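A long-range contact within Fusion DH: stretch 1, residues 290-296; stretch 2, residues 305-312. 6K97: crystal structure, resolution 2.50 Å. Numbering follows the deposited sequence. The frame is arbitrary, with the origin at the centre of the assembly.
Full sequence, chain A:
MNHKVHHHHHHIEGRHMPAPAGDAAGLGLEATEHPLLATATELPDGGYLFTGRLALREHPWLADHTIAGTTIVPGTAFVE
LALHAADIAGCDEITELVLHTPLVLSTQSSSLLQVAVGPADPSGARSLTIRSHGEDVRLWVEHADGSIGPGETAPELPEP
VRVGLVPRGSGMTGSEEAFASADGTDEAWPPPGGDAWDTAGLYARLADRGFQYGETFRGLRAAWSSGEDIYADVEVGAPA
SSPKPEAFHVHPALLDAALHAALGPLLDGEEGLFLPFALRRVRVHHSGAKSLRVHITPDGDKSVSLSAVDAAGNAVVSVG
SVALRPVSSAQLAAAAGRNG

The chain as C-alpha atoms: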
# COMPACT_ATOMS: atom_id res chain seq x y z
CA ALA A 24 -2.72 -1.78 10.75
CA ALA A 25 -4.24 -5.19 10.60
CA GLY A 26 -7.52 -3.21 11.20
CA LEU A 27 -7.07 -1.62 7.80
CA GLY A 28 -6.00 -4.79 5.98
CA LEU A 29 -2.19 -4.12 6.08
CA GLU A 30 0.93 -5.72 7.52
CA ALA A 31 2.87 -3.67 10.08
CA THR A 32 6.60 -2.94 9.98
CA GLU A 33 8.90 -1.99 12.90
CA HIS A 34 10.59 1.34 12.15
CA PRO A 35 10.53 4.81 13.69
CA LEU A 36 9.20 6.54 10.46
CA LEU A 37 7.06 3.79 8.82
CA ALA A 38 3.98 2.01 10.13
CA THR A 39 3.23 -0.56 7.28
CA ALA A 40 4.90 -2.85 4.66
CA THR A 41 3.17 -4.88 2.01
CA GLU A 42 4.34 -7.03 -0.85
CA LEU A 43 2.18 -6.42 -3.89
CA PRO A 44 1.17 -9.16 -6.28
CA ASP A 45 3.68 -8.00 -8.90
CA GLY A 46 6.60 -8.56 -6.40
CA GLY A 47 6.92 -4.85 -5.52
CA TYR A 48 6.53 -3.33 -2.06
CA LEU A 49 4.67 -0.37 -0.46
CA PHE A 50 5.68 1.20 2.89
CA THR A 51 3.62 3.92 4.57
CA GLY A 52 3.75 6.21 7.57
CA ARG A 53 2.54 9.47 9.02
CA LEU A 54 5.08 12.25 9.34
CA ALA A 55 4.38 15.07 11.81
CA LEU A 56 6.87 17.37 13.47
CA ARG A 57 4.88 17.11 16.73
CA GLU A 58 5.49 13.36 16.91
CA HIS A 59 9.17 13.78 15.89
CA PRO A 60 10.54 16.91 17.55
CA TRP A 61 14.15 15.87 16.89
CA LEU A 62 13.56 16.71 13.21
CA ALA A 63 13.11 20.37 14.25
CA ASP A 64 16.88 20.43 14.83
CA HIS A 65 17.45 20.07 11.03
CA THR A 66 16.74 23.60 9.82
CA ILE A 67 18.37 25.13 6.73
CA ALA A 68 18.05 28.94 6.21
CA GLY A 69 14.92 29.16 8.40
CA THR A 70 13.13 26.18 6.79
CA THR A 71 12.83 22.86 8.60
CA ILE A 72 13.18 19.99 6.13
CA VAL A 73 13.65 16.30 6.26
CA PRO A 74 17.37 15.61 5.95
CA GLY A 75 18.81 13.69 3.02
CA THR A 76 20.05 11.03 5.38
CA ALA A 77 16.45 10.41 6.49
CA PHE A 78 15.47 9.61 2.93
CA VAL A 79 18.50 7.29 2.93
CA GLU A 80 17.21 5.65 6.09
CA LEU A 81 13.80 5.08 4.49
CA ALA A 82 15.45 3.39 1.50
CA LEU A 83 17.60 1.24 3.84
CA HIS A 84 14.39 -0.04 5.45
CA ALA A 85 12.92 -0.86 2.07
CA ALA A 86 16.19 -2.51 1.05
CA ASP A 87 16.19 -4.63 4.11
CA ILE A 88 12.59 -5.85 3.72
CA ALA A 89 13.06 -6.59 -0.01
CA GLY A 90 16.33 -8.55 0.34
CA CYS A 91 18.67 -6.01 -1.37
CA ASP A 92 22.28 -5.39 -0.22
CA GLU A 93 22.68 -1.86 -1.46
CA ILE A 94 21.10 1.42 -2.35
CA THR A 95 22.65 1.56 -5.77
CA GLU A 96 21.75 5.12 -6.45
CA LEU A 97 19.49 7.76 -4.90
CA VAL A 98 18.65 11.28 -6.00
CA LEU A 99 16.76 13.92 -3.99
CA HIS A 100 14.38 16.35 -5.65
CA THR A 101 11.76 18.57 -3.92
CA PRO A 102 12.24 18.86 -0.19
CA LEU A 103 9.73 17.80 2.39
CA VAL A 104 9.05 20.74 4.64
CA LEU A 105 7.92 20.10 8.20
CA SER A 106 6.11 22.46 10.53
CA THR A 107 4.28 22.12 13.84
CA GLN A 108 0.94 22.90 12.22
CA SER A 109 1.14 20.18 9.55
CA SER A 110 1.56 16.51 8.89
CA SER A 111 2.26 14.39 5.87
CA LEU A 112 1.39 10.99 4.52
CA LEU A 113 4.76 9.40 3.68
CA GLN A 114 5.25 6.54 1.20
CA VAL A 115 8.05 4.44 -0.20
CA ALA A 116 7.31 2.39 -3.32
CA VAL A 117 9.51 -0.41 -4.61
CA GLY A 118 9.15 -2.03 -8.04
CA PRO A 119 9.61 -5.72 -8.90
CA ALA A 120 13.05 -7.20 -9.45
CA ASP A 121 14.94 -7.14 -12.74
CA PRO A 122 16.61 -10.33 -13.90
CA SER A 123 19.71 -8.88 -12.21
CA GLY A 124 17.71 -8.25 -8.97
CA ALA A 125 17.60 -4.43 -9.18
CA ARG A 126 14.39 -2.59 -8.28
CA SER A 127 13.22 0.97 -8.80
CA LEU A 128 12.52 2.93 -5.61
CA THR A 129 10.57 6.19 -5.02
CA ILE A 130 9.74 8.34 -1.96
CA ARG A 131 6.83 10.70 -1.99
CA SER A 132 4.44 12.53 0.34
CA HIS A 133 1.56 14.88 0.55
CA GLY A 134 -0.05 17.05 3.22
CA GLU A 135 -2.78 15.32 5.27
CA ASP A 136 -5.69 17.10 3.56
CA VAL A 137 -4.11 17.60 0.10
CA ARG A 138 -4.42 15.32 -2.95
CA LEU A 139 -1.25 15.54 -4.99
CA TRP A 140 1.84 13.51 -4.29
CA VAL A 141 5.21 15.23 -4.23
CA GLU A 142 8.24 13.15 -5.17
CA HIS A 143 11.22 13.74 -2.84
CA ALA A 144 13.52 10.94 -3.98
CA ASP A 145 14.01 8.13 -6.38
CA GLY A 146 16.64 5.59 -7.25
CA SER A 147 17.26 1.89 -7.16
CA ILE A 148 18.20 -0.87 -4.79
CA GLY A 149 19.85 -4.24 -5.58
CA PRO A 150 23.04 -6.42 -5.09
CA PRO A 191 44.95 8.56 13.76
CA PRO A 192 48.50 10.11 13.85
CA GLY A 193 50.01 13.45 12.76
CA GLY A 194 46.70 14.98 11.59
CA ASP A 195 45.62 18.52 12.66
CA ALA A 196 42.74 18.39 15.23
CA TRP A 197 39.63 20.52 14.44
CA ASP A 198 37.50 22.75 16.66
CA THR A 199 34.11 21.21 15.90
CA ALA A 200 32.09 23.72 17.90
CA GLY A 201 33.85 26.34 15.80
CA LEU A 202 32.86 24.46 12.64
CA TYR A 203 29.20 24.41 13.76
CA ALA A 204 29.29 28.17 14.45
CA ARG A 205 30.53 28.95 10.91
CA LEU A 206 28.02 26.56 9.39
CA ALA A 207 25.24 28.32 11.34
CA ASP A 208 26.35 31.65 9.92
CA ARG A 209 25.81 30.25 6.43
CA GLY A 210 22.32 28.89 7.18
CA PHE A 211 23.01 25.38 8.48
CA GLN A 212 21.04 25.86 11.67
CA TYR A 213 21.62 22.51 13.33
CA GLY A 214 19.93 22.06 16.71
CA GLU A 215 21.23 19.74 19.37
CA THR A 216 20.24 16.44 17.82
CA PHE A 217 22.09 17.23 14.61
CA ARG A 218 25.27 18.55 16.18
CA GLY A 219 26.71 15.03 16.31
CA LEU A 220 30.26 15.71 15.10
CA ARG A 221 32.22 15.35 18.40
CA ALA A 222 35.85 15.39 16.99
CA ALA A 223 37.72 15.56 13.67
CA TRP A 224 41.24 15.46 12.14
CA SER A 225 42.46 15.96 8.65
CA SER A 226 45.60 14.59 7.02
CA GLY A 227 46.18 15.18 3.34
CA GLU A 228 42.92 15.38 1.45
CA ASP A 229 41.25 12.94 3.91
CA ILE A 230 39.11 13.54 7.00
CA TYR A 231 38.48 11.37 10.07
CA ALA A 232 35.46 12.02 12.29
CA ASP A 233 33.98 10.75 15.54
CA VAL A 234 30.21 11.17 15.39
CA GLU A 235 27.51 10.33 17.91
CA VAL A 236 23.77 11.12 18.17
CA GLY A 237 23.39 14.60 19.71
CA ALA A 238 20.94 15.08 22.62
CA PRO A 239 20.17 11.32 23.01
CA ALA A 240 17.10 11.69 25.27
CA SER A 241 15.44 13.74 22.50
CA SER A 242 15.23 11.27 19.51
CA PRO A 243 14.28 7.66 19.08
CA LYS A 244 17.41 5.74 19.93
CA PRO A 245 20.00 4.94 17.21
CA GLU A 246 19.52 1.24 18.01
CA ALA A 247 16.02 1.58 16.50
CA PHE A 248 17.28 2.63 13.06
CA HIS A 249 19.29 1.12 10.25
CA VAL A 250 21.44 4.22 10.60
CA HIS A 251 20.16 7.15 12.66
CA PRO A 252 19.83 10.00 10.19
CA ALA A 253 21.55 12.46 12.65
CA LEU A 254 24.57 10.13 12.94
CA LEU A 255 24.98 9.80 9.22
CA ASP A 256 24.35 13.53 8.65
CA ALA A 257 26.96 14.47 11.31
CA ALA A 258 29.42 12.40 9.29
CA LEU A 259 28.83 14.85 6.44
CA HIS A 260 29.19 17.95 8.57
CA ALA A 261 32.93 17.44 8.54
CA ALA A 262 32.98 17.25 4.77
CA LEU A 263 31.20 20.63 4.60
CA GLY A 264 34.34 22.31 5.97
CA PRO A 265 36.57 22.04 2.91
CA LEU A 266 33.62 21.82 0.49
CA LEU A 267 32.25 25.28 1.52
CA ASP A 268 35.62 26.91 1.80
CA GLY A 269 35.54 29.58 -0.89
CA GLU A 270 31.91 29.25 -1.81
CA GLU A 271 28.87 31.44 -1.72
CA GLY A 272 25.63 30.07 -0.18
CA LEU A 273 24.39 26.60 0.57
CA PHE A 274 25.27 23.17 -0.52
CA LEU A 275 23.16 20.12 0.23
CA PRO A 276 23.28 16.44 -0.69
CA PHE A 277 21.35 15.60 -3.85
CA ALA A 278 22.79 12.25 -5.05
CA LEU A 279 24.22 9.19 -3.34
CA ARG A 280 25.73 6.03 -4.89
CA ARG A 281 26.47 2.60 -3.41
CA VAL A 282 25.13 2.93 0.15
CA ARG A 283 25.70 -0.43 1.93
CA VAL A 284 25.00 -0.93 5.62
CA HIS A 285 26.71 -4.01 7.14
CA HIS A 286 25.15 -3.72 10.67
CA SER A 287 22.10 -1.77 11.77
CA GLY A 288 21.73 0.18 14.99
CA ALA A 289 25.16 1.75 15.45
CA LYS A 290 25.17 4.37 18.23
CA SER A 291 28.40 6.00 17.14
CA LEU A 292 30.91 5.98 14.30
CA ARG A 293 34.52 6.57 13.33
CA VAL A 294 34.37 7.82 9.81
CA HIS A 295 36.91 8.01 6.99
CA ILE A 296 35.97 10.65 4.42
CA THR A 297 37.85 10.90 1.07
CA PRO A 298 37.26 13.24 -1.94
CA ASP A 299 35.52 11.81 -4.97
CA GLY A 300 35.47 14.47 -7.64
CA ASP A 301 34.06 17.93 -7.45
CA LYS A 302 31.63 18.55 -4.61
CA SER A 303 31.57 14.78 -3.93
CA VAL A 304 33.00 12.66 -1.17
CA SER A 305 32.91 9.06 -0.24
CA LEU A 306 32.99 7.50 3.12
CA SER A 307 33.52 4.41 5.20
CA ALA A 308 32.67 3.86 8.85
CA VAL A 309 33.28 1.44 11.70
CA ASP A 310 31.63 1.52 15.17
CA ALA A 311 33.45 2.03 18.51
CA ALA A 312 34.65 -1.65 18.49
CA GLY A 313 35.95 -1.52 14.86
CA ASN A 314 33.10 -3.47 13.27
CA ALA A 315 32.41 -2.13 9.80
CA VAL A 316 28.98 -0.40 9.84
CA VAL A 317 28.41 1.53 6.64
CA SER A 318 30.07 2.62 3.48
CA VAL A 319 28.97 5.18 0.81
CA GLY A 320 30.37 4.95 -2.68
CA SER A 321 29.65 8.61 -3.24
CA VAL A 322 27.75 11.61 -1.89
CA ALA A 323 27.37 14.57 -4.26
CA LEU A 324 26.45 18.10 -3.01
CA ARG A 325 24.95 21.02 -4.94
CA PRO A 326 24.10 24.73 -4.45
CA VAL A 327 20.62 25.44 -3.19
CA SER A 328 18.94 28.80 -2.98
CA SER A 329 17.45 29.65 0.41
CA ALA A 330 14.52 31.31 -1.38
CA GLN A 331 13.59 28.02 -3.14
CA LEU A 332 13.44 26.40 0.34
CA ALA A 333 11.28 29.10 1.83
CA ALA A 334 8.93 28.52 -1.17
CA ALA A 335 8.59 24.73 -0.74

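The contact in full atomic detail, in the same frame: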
# COMPACT_ATOMS: atom_id res chain seq x y z
N LYS A 290 25.43 3.19 17.41
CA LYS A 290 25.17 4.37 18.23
C LYS A 290 26.21 5.46 18.00
O LYS A 290 25.93 6.64 18.18
CB LYS A 290 25.04 4.00 19.70
CG LYS A 290 26.32 3.92 20.48
CD LYS A 290 25.98 3.88 21.97
CE LYS A 290 27.17 4.27 22.84
NZ LYS A 290 26.70 5.19 23.90
N SER A 291 27.38 5.05 17.53
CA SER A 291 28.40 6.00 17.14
C SER A 291 29.32 5.44 16.05
O SER A 291 29.29 4.25 15.78
CB SER A 291 29.21 6.44 18.36
OG SER A 291 30.01 5.42 18.83
N LEU A 292 30.12 6.32 15.47
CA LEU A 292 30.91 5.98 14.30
C LEU A 292 32.25 6.70 14.23
O LEU A 292 32.36 7.85 14.61
CB LEU A 292 30.12 6.35 13.06
CG LEU A 292 28.78 5.65 12.78
CD1 LEU A 292 28.28 6.17 11.46
CD2 LEU A 292 28.88 4.15 12.66
N ARG A 293 33.28 5.98 13.76
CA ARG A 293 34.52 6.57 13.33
C ARG A 293 34.49 6.50 11.83
O ARG A 293 34.33 5.42 11.23
CB ARG A 293 35.74 5.81 13.87
CG ARG A 293 35.80 5.72 15.40
CD ARG A 293 37.23 5.48 15.90
NE ARG A 293 38.15 6.42 15.22
CZ ARG A 293 38.66 7.53 15.72
NH1 ARG A 293 38.41 7.91 16.97
NH2 ARG A 293 39.45 8.26 14.96
N VAL A 294 34.67 7.66 11.21
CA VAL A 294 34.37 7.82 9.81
C VAL A 294 35.57 8.29 8.99
O VAL A 294 36.20 9.28 9.31
CB VAL A 294 33.28 8.87 9.69
CG1 VAL A 294 32.99 9.16 8.24
CG2 VAL A 294 32.03 8.37 10.37
N HIS A 295 35.86 7.59 7.92
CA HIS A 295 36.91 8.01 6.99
C HIS A 295 36.23 8.64 5.79
O HIS A 295 35.45 7.98 5.09
CB HIS A 295 37.76 6.79 6.59
CG HIS A 295 38.96 7.10 5.75
ND1 HIS A 295 39.80 6.12 5.25
CD2 HIS A 295 39.46 8.28 5.29
CE1 HIS A 295 40.77 6.68 4.55
NE2 HIS A 295 40.59 7.98 4.56
N ILE A 296 36.49 9.93 5.59
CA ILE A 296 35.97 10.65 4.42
C ILE A 296 37.08 10.95 3.43
O ILE A 296 38.10 11.49 3.84
CB ILE A 296 35.37 12.00 4.85
CG1 ILE A 296 34.33 11.74 5.94
CG2 ILE A 296 34.74 12.74 3.66
CD1 ILE A 296 33.78 12.99 6.61
N SER A 305 33.40 10.37 -0.58
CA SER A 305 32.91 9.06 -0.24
C SER A 305 33.28 8.80 1.18
O SER A 305 34.13 9.49 1.73
CB SER A 305 33.40 8.00 -1.22
OG SER A 305 34.72 7.73 -0.97
N LEU A 306 32.65 7.82 1.77
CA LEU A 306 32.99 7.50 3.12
C LEU A 306 32.78 6.05 3.55
O LEU A 306 32.10 5.24 2.90
CB LEU A 306 32.28 8.44 4.05
CG LEU A 306 30.77 8.41 4.06
CD1 LEU A 306 30.28 7.46 5.13
CD2 LEU A 306 30.25 9.80 4.35
N SER A 307 33.38 5.77 4.69
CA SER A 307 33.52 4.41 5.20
C SER A 307 33.49 4.56 6.73
O SER A 307 34.06 5.51 7.28
CB SER A 307 34.87 3.94 4.71
OG SER A 307 35.13 2.67 5.11
N ALA A 308 32.79 3.69 7.42
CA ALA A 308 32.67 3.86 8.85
C ALA A 308 32.60 2.58 9.67
O ALA A 308 31.83 1.70 9.36
CB ALA A 308 31.47 4.69 9.12
N VAL A 309 33.34 2.53 10.76
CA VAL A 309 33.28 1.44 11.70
C VAL A 309 32.67 1.99 13.01
O VAL A 309 32.51 3.21 13.15
CB VAL A 309 34.70 0.85 11.93
CG1 VAL A 309 35.35 0.46 10.61
CG2 VAL A 309 35.60 1.86 12.66
N ASP A 310 32.23 1.10 13.91
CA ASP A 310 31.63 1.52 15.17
C ASP A 310 32.74 1.56 16.21
O ASP A 310 33.90 1.33 15.86
CB ASP A 310 30.49 0.58 15.59
CG ASP A 310 30.96 -0.89 15.85
OD1 ASP A 310 32.20 -1.18 15.86
OD2 ASP A 310 30.05 -1.76 16.01
N ALA A 311 32.42 1.83 17.47
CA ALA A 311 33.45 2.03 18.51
C ALA A 311 34.31 0.78 18.79
O ALA A 311 35.38 0.91 19.36
CB ALA A 311 32.82 2.53 19.82
N ALA A 312 33.83 -0.40 18.41
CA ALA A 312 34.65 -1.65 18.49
C ALA A 312 35.41 -2.00 17.19
O ALA A 312 36.06 -3.02 17.15
CB ALA A 312 33.77 -2.81 18.89

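Antiparallel pairing of two neighbouring β-strands in Fusion DH, built round R293, V309 and the H295–S307 pair, which cover the most surface. The strand through L292–I296 runs against the one through S305–V309, their N-to-C directions 154° apart and their axes 4.7 Å apart at closest approach; together the stretches bury 487 Å². R293 sits opposite V309 in a hydrogen-bonded pair, closed by two backbone bonds: R293 N donates to V309 O at 2.9 Å, nearly straight at 160°, and V309 N returns to R293 O at 3.1 Å. Two residues on, H295 and S307 repeat the motif. H295 N reaches S307 O at 2.8 Å and 166°, whereas the return bond, S307 N to H295 O, is longer at 3.1 Å and more bent at 138°.

Between these rings the strands draw closer, as non-hydrogen-bonded pairs do: the CA atoms of V294 and A308 lie 4.4 Å apart, against 5.5 Å for those of R293 and V309. The carbonyls that accept the N–H bonds also receive CA–H groups. V309 O lies 3.4 Å from L292 CA, S307 O 3.4 Å from V294 CA, and R293 O 3.3 Å from A308 CA, so each of these oxygens is approached by both an amide and a polarised C–H.

Alternation along the strands separates two kinds of surface. R293, H295, S307 and V309 share the more open face. There R293 CB meets V309 CG2 at 4.1 Å, so the contact is made by the aliphatic base of the arginine; the chain (chi1 m, chi2 t) then leads its guanidinium away from the second stretch. H295 behaves similarly: its CB lies 4.5 Å from S307 CB, while the imidazole turns away and its NE2 is hydrogen-bonded elsewhere in the structure. Neither basic side chain forms a salt bridge across this contact.

The face carrying V294, I296, L306 and A308 is buried and apolar. The valine straddles its neighbours, V294 CG2 lying 3.9 Å from A308 CB and V294 CG1 4.3 Å from L306 CB. I296 CG1 also approaches L306 CB at 4.3 Å, and L292 CD1 reaches A308 CB at 4.2 Å. The small methyl of A308 is thus touched by both leucine and valine.

Beyond R293 and V309 no further hydrogen bonds cross, but packing continues: S291 O lies 3.6 Å from D310 CA, and S291 OG lies 4.2 Å from A311 CB. D310 also serves its own turn, with OD1 accepting a weak bond from A312 N at 3.1 Å.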